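Local coordinates for protein beta-galactosidase (Bacillus circulans subsp. alkalophilus, PDB 3TTY) that hydrolyses terminal beta-galactosyl residues, the work of a glycoside hydrolase (EC 3.2.1.23) built round a TIM barrel with a trimerisation domain and a C-terminal domain, at residues Thr287-Asn292 / Asn425-Tyr430; Ala334-Ala339 / Phe631-Asn636; Asp615-Ala620 / Glu638-Asp643. All blocks are in the same frame, centred on the assembly; numbering follows the deposited sequence.

Contact 1. Residues Thr287-Asn292 / Asn425-Tyr430; sequences TAMAHN and NEVHKY
Met289 leaves its helix with CG anti to the backbone N (chi1 -167°) and runs on extended to the sulfur, where a single bend at chi3 (56°) turns the methyl over the base of His428. Its tip is therefore hooked, and sulfur and methyl find different parts of the same partner. SD rests 3.8 Å from His428 CA, close to the backbone of the facing helix, while CE lies 3.8 Å from His428 CB and reaches CD2 of the ring at 4.1 Å. The imidazole meets the sulfur at its edge: SD is 5.3 Å from the ring centroid and 85° off the normal, a Met-aromatic approach of modest closeness. Val427 CG1 also touches Met289 SD, at 4.1 Å, so two successive residues of the facing helix receive the thioether.

The case illustrates how one long, flexible side chain can join two helices that stay well apart; even the nearest alpha carbons, those of Met289 and His428, are 7.5 Å from each other. Polar bonds around the apolar tip reinforce the joint. His428 NE2 is hydrogen-bonded to Ser285 OG, a turn earlier on the helix that carries Met289, which would help to fix the rotation of the ring. Three residues further along, the amide of Asn292 bonds to Tyr431 OH of the facing helix and to the backbone of Thr441 and Met443. The pairing is helix-on-helix packing at a domain boundary: helix 284-296, which follows the sixth strand of the TIM barrel, docks on helix 423-435, part of the connection between the parallel neighbours 399-402 and 441-444 in the sheet of the trimerisation domain.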
loop_
_atom_site.group_PDB
_atom_site.type_symbol
_atom_site.label_atom_id
_atom_site.label_comp_id
_atom_site.label_asym_id
_atom_site.label_seq_id
_atom_site.Cartn_x
_atom_site.Cartn_y
_atom_site.Cartn_z
ATOM N N THR A 287 -8.596 -10.782 24.318
ATOM C CA THR A 287 -9.063 -12.141 24.063
ATOM C C THR A 287 -10.113 -12.555 25.110
ATOM O O THR A 287 -11.036 -13.305 24.807
ATOM C CB THR A 287 -7.924 -13.202 23.792
ATOM O OG1 THR A 287 -7.979 -14.276 24.747
ATOM C CG2 THR A 287 -6.566 -12.579 23.776
ATOM N N ALA A 288 -10.018 -12.012 26.318
ATOM C CA ALA A 288 -11.074 -12.225 27.311
ATOM C C ALA A 288 -12.406 -11.614 26.834
ATOM O O ALA A 288 -13.479 -12.221 26.955
ATOM C CB ALA A 288 -10.665 -11.632 28.663
ATOM N N MET A 289 -12.333 -10.404 26.290
ATOM C CA MET A 289 -13.518 -9.749 25.749
ATOM C C MET A 289 -14.144 -10.576 24.613
ATOM O O MET A 289 -15.371 -10.632 24.483
ATOM C CB MET A 289 -13.192 -8.319 25.281
ATOM C CG MET A 289 -14.431 -7.474 24.993
ATOM S SD MET A 289 -14.073 -5.814 24.398
ATOM C CE MET A 289 -13.042 -6.172 22.975
ATOM N N ALA A 290 -13.307 -11.229 23.809
ATOM C CA ALA A 290 -13.813 -12.094 22.736
ATOM C C ALA A 290 -14.523 -13.374 23.234
ATOM O O ALA A 290 -15.601 -13.722 22.741
ATOM C CB ALA A 290 -12.699 -12.432 21.725
ATOM N N HIS A 291 -13.927 -14.075 24.198
ATOM C CA HIS A 291 -14.594 -15.230 24.785
ATOM C C HIS A 291 -15.910 -14.740 25.367
ATOM O O HIS A 291 -16.959 -15.377 25.218
ATOM C CB HIS A 291 -13.777 -15.845 25.928
ATOM C CG HIS A 291 -12.481 -16.475 25.512
ATOM N ND1 HIS A 291 -12.409 -17.542 24.646
ATOM C CD2 HIS A 291 -11.206 -16.218 25.899
ATOM C CE1 HIS A 291 -11.145 -17.898 24.492
ATOM N NE2 HIS A 291 -10.397 -17.110 25.244
ATOM N N ASN A 292 -15.829 -13.608 26.065
ATOM C CA ASN A 292 -16.989 -12.999 26.695
ATOM C C ASN A 292 -18.110 -12.781 25.684
ATOM O O ASN A 292 -19.245 -13.195 25.902
ATOM C CB ASN A 292 -16.595 -11.671 27.337
ATOM C CG ASN A 292 -17.545 -11.247 28.443
ATOM O OD1 ASN A 292 -18.773 -11.312 28.295
ATOM N ND2 ASN A 292 -16.979 -10.808 29.559
ATOM N N ASN A 425 -11.876 -0.704 19.366
ATOM C CA ASN A 425 -10.899 -0.156 20.312
ATOM C C ASN A 425 -11.594 0.576 21.469
ATOM O O ASN A 425 -11.239 0.391 22.637
ATOM C CB ASN A 425 -9.890 0.782 19.627
ATOM C CG ASN A 425 -8.780 0.026 18.890
ATOM O OD1 ASN A 425 -7.985 0.627 18.159
ATOM N ND2 ASN A 425 -8.726 -1.292 19.070
ATOM N N GLU A 426 -12.577 1.412 21.138
ATOM C CA GLU A 426 -13.344 2.134 22.153
ATOM C C GLU A 426 -14.107 1.178 23.054
ATOM O O GLU A 426 -14.077 1.329 24.267
ATOM C CB GLU A 426 -14.297 3.149 21.520
ATOM C CG GLU A 426 -13.595 4.189 20.681
ATOM C CD GLU A 426 -12.601 5.020 21.486
ATOM O OE1 GLU A 426 -12.992 5.631 22.511
ATOM O OE2 GLU A 426 -11.416 5.059 21.091
ATOM N N VAL A 427 -14.781 0.188 22.474
ATOM C CA VAL A 427 -15.508 -0.769 23.304
ATOM C C VAL A 427 -14.534 -1.442 24.279
ATOM O O VAL A 427 -14.833 -1.596 25.463
ATOM C CB VAL A 427 -16.275 -1.834 22.470
ATOM C CG1 VAL A 427 -16.807 -2.938 23.377
ATOM C CG2 VAL A 427 -17.436 -1.203 21.704
ATOM N N HIS A 428 -13.358 -1.813 23.777
ATOM C CA HIS A 428 -12.331 -2.442 24.599
ATOM C C HIS A 428 -11.768 -1.534 25.707
ATOM O O HIS A 428 -11.429 -2.015 26.785
ATOM C CB HIS A 428 -11.193 -2.996 23.724
ATOM C CG HIS A 428 -10.080 -3.624 24.506
ATOM N ND1 HIS A 428 -8.795 -3.123 24.513
ATOM C CD2 HIS A 428 -10.063 -4.711 25.320
ATOM C CE1 HIS A 428 -8.037 -3.869 25.296
ATOM N NE2 HIS A 428 -8.785 -4.839 25.796
ATOM N N LYS A 429 -11.662 -0.234 25.456
ATOM C CA LYS A 429 -11.146 0.668 26.494
ATOM C C LYS A 429 -12.010 0.569 27.741
ATOM O O LYS A 429 -11.505 0.639 28.863
ATOM C CB LYS A 429 -11.087 2.119 26.015
ATOM C CG LYS A 429 -10.004 2.394 24.993
ATOM C CD LYS A 429 -10.116 3.808 24.450
ATOM C CE LYS A 429 -8.966 4.107 23.507
ATOM N NZ LYS A 429 -9.202 5.334 22.733
ATOM N N TYR A 430 -13.315 0.400 27.543
ATOM C CA TYR A 430 -14.239 0.306 28.669
ATOM C C TYR A 430 -14.179 -1.081 29.292
ATOM O O TYR A 430 -14.211 -1.224 30.516
ATOM C CB TYR A 430 -15.673 0.674 28.251
ATOM C CG TYR A 430 -15.887 2.175 28.191
ATOM C CD1 TYR A 430 -16.359 2.881 29.299
ATOM C CD2 TYR A 430 -15.573 2.893 27.049
ATOM C CE1 TYR A 430 -16.519 4.261 29.253
ATOM C CE2 TYR A 430 -15.736 4.259 26.997
ATOM C CZ TYR A 430 -16.214 4.940 28.095
ATOM O OH TYR A 430 -16.371 6.311 28.025
#

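Contact 2. Residues Ala334-Ala339 / Phe631-Asn636; sequences AVAHGA and FVMNHN
Asn634 OD1, on the strand whose Phe631 and Met633 pack against Ala336, is gripped twice by Asn636. The amide ND2 of Asn636 bonds to it at 2.7 Å, tilted only slightly from the carbonyl plane, whereas the backbone N of Asn636 comes from above that plane at 2.9 Å and closes an Asx turn where the strand ends. Across the contact, helix 326-336 ends in a Schellman motif with Gly338 as C-prime residue, and Ala334 O receives His337 N and Ala339 N from opposite faces.

Between these two polar terminations the touching surface is apolar and buried. Ala336 CA sits over the face of the Phe631 ring, 3.7 Å from the centroid and 13° off the normal, a CH-pi contact. Its methyl is pressed against the root of the same side chain, Ala336 CB to Phe631 CB being 3.5 Å, and meets Met633 CE at 3.8 Å. Val335 crosses the phenyl at about a right angle, CG1 lying 3.8 Å from Phe631 CE1. A small alanine thus lets a helix end settle on a sheet: dispersion and shape join the two segments, while Val335 O and Ala339 O add polar bonds to Arg622 NH1 at the margin.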
loop_
_atom_site.group_PDB
_atom_site.type_symbol
_atom_site.label_atom_id
_atom_site.label_comp_id
_atom_site.label_asym_id
_atom_site.label_seq_id
_atom_site.Cartn_x
_atom_site.Cartn_y
_atom_site.Cartn_z
ATOM N N ALA A 334 -10.321 -19.276 28.419
ATOM C CA ALA A 334 -11.543 -19.568 27.688
ATOM C C ALA A 334 -12.598 -20.152 28.622
ATOM O O ALA A 334 -13.744 -19.687 28.657
ATOM C CB ALA A 334 -11.271 -20.500 26.543
ATOM N N VAL A 335 -12.211 -21.160 29.397
ATOM C CA VAL A 335 -13.153 -21.804 30.300
ATOM C C VAL A 335 -13.746 -20.787 31.274
ATOM O O VAL A 335 -14.949 -20.790 31.541
ATOM C CB VAL A 335 -12.487 -22.950 31.086
ATOM C CG1 VAL A 335 -13.489 -23.581 32.057
ATOM C CG2 VAL A 335 -11.913 -23.988 30.120
ATOM N N ALA A 336 -12.883 -19.914 31.788
ATOM C CA ALA A 336 -13.263 -18.862 32.724
ATOM C C ALA A 336 -14.380 -17.977 32.164
ATOM O O ALA A 336 -15.161 -17.396 32.918
ATOM C CB ALA A 336 -12.046 -18.008 33.051
ATOM N N HIS A 337 -14.449 -17.867 30.840
ATOM C CA HIS A 337 -15.432 -16.984 30.227
ATOM C C HIS A 337 -16.623 -17.693 29.608
ATOM O O HIS A 337 -17.463 -17.054 28.987
ATOM C CB HIS A 337 -14.772 -16.007 29.257
ATOM C CG HIS A 337 -13.860 -15.037 29.940
ATOM N ND1 HIS A 337 -14.329 -13.975 30.682
ATOM C CD2 HIS A 337 -12.512 -14.999 30.040
ATOM C CE1 HIS A 337 -13.308 -13.309 31.187
ATOM N NE2 HIS A 337 -12.194 -13.906 30.809
ATOM N N GLY A 338 -16.728 -19.001 29.824
ATOM C CA GLY A 338 -17.926 -19.722 29.435
ATOM C C GLY A 338 -17.689 -20.947 28.579
ATOM O O GLY A 338 -18.628 -21.647 28.225
ATOM N N ALA A 339 -16.436 -21.221 28.241
ATOM C CA ALA A 339 -16.123 -22.372 27.393
ATOM C C ALA A 339 -16.271 -23.690 28.151
ATOM O O ALA A 339 -15.737 -23.844 29.243
ATOM C CB ALA A 339 -14.711 -22.240 26.813
ATOM N N PHE A 631 -11.912 -18.037 38.690
ATOM C CA PHE A 631 -10.777 -18.362 37.850
ATOM C C PHE A 631 -9.708 -17.295 38.022
ATOM O O PHE A 631 -9.904 -16.137 37.650
ATOM C CB PHE A 631 -11.215 -18.486 36.387
ATOM C CG PHE A 631 -12.102 -19.679 36.123
ATOM C CD1 PHE A 631 -11.602 -20.811 35.490
ATOM C CD2 PHE A 631 -13.430 -19.672 36.521
ATOM C CE1 PHE A 631 -12.407 -21.913 35.265
ATOM C CE2 PHE A 631 -14.247 -20.769 36.289
ATOM C CZ PHE A 631 -13.733 -21.897 35.659
ATOM N N VAL A 632 -8.580 -17.680 38.610
ATOM C CA VAL A 632 -7.484 -16.749 38.818
ATOM C C VAL A 632 -6.365 -17.084 37.861
ATOM O O VAL A 632 -5.895 -18.220 37.811
ATOM C CB VAL A 632 -6.941 -16.802 40.243
ATOM C CG1 VAL A 632 -5.901 -15.708 40.444
ATOM C CG2 VAL A 632 -8.076 -16.666 41.237
ATOM N N MET A 633 -5.941 -16.086 37.094
ATOM C CA MET A 633 -5.043 -16.326 35.981
ATOM C C MET A 633 -3.949 -15.291 35.960
ATOM O O MET A 633 -4.196 -14.106 35.760
ATOM C CB MET A 633 -5.836 -16.371 34.682
ATOM C CG MET A 633 -6.881 -17.496 34.735
ATOM S SD MET A 633 -8.241 -17.373 33.580
ATOM C CE MET A 633 -9.094 -15.904 34.169
ATOM N N ASN A 634 -2.729 -15.753 36.194
ATOM C CA ASN A 634 -1.587 -14.867 36.264
ATOM C C ASN A 634 -0.882 -14.789 34.932
ATOM O O ASN A 634 -0.152 -15.700 34.576
ATOM C CB ASN A 634 -0.605 -15.354 37.330
ATOM C CG ASN A 634 0.592 -14.446 37.467
ATOM O OD1 ASN A 634 0.626 -13.351 36.890
ATOM N ND2 ASN A 634 1.586 -14.886 38.237
ATOM N N HIS A 635 -1.090 -13.699 34.205
ATOM C CA HIS A 635 -0.448 -13.506 32.908
ATOM C C HIS A 635 1.020 -13.072 33.003
ATOM O O HIS A 635 1.747 -13.101 32.004
ATOM C CB HIS A 635 -1.247 -12.501 32.068
ATOM C CG HIS A 635 -2.660 -12.931 31.798
ATOM N ND1 HIS A 635 -2.982 -13.850 30.825
ATOM C CD2 HIS A 635 -3.830 -12.564 32.371
ATOM C CE1 HIS A 635 -4.290 -14.035 30.812
ATOM N NE2 HIS A 635 -4.829 -13.267 31.741
ATOM N N ASN A 636 1.453 -12.668 34.196
ATOM C CA ASN A 636 2.838 -12.228 34.401
ATOM C C ASN A 636 3.844 -13.371 34.306
ATOM O O ASN A 636 3.522 -14.519 34.613
ATOM C CB ASN A 636 2.997 -11.533 35.756
ATOM C CG ASN A 636 2.038 -10.390 35.937
ATOM O OD1 ASN A 636 2.297 -9.272 35.493
ATOM N ND2 ASN A 636 0.921 -10.655 36.601
#

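Contact 3. Residues Asp615-Ala620 / Glu638-Asp643; sequences DGVEVA and EEMTFD
Met640 is the residue of 638-643 that meets Val617, and the chain is led up to it by Glu638, whose carbonyl O accepts a hydrogen bond from Asn634 ND2 on the strand next to Val617. At Met640 the strand begins. Its chi1 of -135° lies off the staggered positions, and a bend at chi2 (73°) turns the sulfur aside and leaves the root of the side chain against the valine: Met640 CG is 3.8 Å from Val617 CG2, and Met640 CB is 4.0 Å from the same methyl. The terminal CE makes a long approach of 4.3 Å to Asp615 O, and the methionine also touches Pro614 and Asn634. Thr641, an exposed residue, points its CB away from 615-620 and touches Thr663 of strand 661-664. Phe642 again faces the other segment, but more loosely, CD1 being 5.0 Å from Val617 CG1; it leans on Ile664 as well. Asp643 OD1 then bonds to Gly645 N.

The example shows the difference between pairing in a sheet and packing between sheets. The nearest alpha carbons, of Val617 and Met640, are 8.0 Å apart, too far for backbone bonding, and between the two strands it is side chains that meet. Their backbone partners lie on other strands: Met640 and Phe642 pair with Ile664 and Ala662, while Glu618 and Ala620 pair with Met633 and Phe631. The small antiparallel pair 640-643 and 661-664 thus packs on the five-stranded antiparallel sheet near its border, where strand 617-624 is outermost and strand 627-634 lies beside it.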
loop_
_atom_site.group_PDB
_atom_site.type_symbol
_atom_site.label_atom_id
_atom_site.label_comp_id
_atom_site.label_asym_id
_atom_site.label_seq_id
_atom_site.Cartn_x
_atom_site.Cartn_y
_atom_site.Cartn_z
ATOM N N ASP A 615 -1.474 -6.327 39.026
ATOM C CA ASP A 615 -1.649 -6.101 37.600
ATOM C C ASP A 615 -1.336 -7.374 36.828
ATOM O O ASP A 615 -0.315 -8.017 37.064
ATOM C CB ASP A 615 -0.753 -4.959 37.104
ATOM C CG ASP A 615 -1.148 -3.606 37.679
ATOM O OD1 ASP A 615 -2.212 -3.525 38.340
ATOM O OD2 ASP A 615 -0.398 -2.624 37.464
ATOM N N GLY A 616 -2.223 -7.735 35.908
ATOM C CA GLY A 616 -1.997 -8.880 35.051
ATOM C C GLY A 616 -2.488 -10.179 35.647
ATOM O O GLY A 616 -2.286 -11.240 35.074
ATOM N N VAL A 617 -3.118 -10.101 36.811
ATOM C CA VAL A 617 -3.713 -11.284 37.404
ATOM C C VAL A 617 -5.216 -11.184 37.214
ATOM O O VAL A 617 -5.912 -10.481 37.948
ATOM C CB VAL A 617 -3.369 -11.430 38.900
ATOM C CG1 VAL A 617 -4.144 -12.602 39.519
ATOM C CG2 VAL A 617 -1.866 -11.605 39.078
ATOM N N GLU A 618 -5.710 -11.887 36.211
ATOM C CA GLU A 618 -7.105 -11.787 35.844
ATOM C C GLU A 618 -7.979 -12.661 36.730
ATOM O O GLU A 618 -7.656 -13.822 37.002
ATOM C CB GLU A 618 -7.275 -12.175 34.380
ATOM C CG GLU A 618 -8.715 -12.313 33.937
ATOM C CD GLU A 618 -8.815 -12.831 32.522
ATOM O OE1 GLU A 618 -7.756 -13.092 31.912
ATOM O OE2 GLU A 618 -9.948 -12.993 32.031
ATOM N N VAL A 619 -9.088 -12.098 37.192
ATOM C CA VAL A 619 -10.059 -12.897 37.910
ATOM C C VAL A 619 -11.440 -12.828 37.257
ATOM O O VAL A 619 -11.940 -11.746 36.960
ATOM C CB VAL A 619 -10.156 -12.473 39.381
ATOM C CG1 VAL A 619 -11.081 -13.417 40.132
ATOM C CG2 VAL A 619 -8.772 -12.448 40.015
ATOM N N ALA A 620 -12.051 -13.986 37.042
ATOM C CA ALA A 620 -13.383 -14.038 36.465
ATOM C C ALA A 620 -14.182 -15.137 37.139
ATOM O O ALA A 620 -13.615 -16.080 37.685
ATOM C CB ALA A 620 -13.306 -14.269 34.962
ATOM N N GLU A 638 6.175 -13.688 36.205
ATOM C CA GLU A 638 6.701 -13.783 37.560
ATOM C C GLU A 638 5.612 -14.264 38.516
ATOM O O GLU A 638 4.423 -14.013 38.301
ATOM C CB GLU A 638 7.239 -12.421 38.026
ATOM C CG GLU A 638 8.228 -11.747 37.052
ATOM C CD GLU A 638 7.591 -10.626 36.219
ATOM O OE1 GLU A 638 6.593 -10.016 36.677
ATOM O OE2 GLU A 638 8.097 -10.351 35.103
ATOM N N GLU A 639 6.025 -14.969 39.561
ATOM C CA GLU A 639 5.130 -15.349 40.652
ATOM C C GLU A 639 4.453 -14.116 41.259
ATOM O O GLU A 639 5.061 -13.046 41.361
ATOM C CB GLU A 639 5.935 -16.075 41.728
ATOM C CG GLU A 639 5.111 -16.704 42.826
ATOM C CD GLU A 639 5.985 -17.387 43.864
ATOM O OE1 GLU A 639 6.060 -18.641 43.857
ATOM O OE2 GLU A 639 6.603 -16.661 44.679
ATOM N N MET A 640 3.202 -14.269 41.680
ATOM C CA MET A 640 2.432 -13.138 42.184
ATOM C C MET A 640 1.636 -13.540 43.420
ATOM O O MET A 640 1.234 -14.696 43.553
ATOM C CB MET A 640 1.487 -12.626 41.091
ATOM C CG MET A 640 1.463 -11.117 40.925
ATOM S SD MET A 640 2.932 -10.440 40.150
ATOM C CE MET A 640 2.564 -8.688 40.204
ATOM N N THR A 641 1.404 -12.588 44.320
ATOM C CA THR A 641 0.643 -12.866 45.541
ATOM C C THR A 641 -0.584 -11.967 45.683
ATOM O O THR A 641 -0.600 -10.833 45.218
ATOM C CB THR A 641 1.529 -12.770 46.818
ATOM O OG1 THR A 641 1.807 -11.400 47.119
ATOM C CG2 THR A 641 2.848 -13.497 46.611
ATOM N N PHE A 642 -1.623 -12.484 46.325
ATOM C CA PHE A 642 -2.864 -11.740 46.452
ATOM C C PHE A 642 -3.665 -12.256 47.628
ATOM O O PHE A 642 -3.536 -13.417 48.015
ATOM C CB PHE A 642 -3.697 -11.868 45.166
ATOM C CG PHE A 642 -4.171 -13.275 44.879
ATOM C CD1 PHE A 642 -3.358 -14.173 44.197
ATOM C CD2 PHE A 642 -5.427 -13.702 45.294
ATOM C CE1 PHE A 642 -3.793 -15.472 43.934
ATOM C CE2 PHE A 642 -5.874 -15.001 45.024
ATOM C CZ PHE A 642 -5.056 -15.885 44.346
ATOM N N ASP A 643 -4.498 -11.387 48.194
ATOM C CA ASP A 643 -5.408 -11.793 49.251
ATOM C C ASP A 643 -6.564 -12.539 48.604
ATOM O O ASP A 643 -7.280 -11.991 47.765
ATOM C CB ASP A 643 -5.895 -10.572 50.041
ATOM C CG ASP A 643 -6.804 -10.941 51.209
ATOM O OD1 ASP A 643 -6.909 -12.135 51.567
ATOM O OD2 ASP A 643 -7.415 -10.018 51.783
#

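Overall arrangement
Contact 1 joins the barrel to the trimerisation domain, contact 2 joins the barrel to the C-terminal domain, and contact 3 lies within the latter. The centres of contacts 1 and 2 lie about 14 Å apart, those of contacts 2 and 3 about 11 Å, those of contacts 1 and 3 about 19 Å. Glu618 ties them: OE2 is 2.7 Å from His337 NE2, a probable hydrogen bond, OE1 bonds to His635 NE2, and Ala288 CB of contact 1 packs 3.7 Å from Glu618 OE2. None of the three holds a residue of the galactose pocket. Barrel strands connect contacts 1 and 2 to it: Asp275 and Glu307 end strands either side of helix 284-296, and Phe345 follows strand 339-344, at the end remote from contact 2.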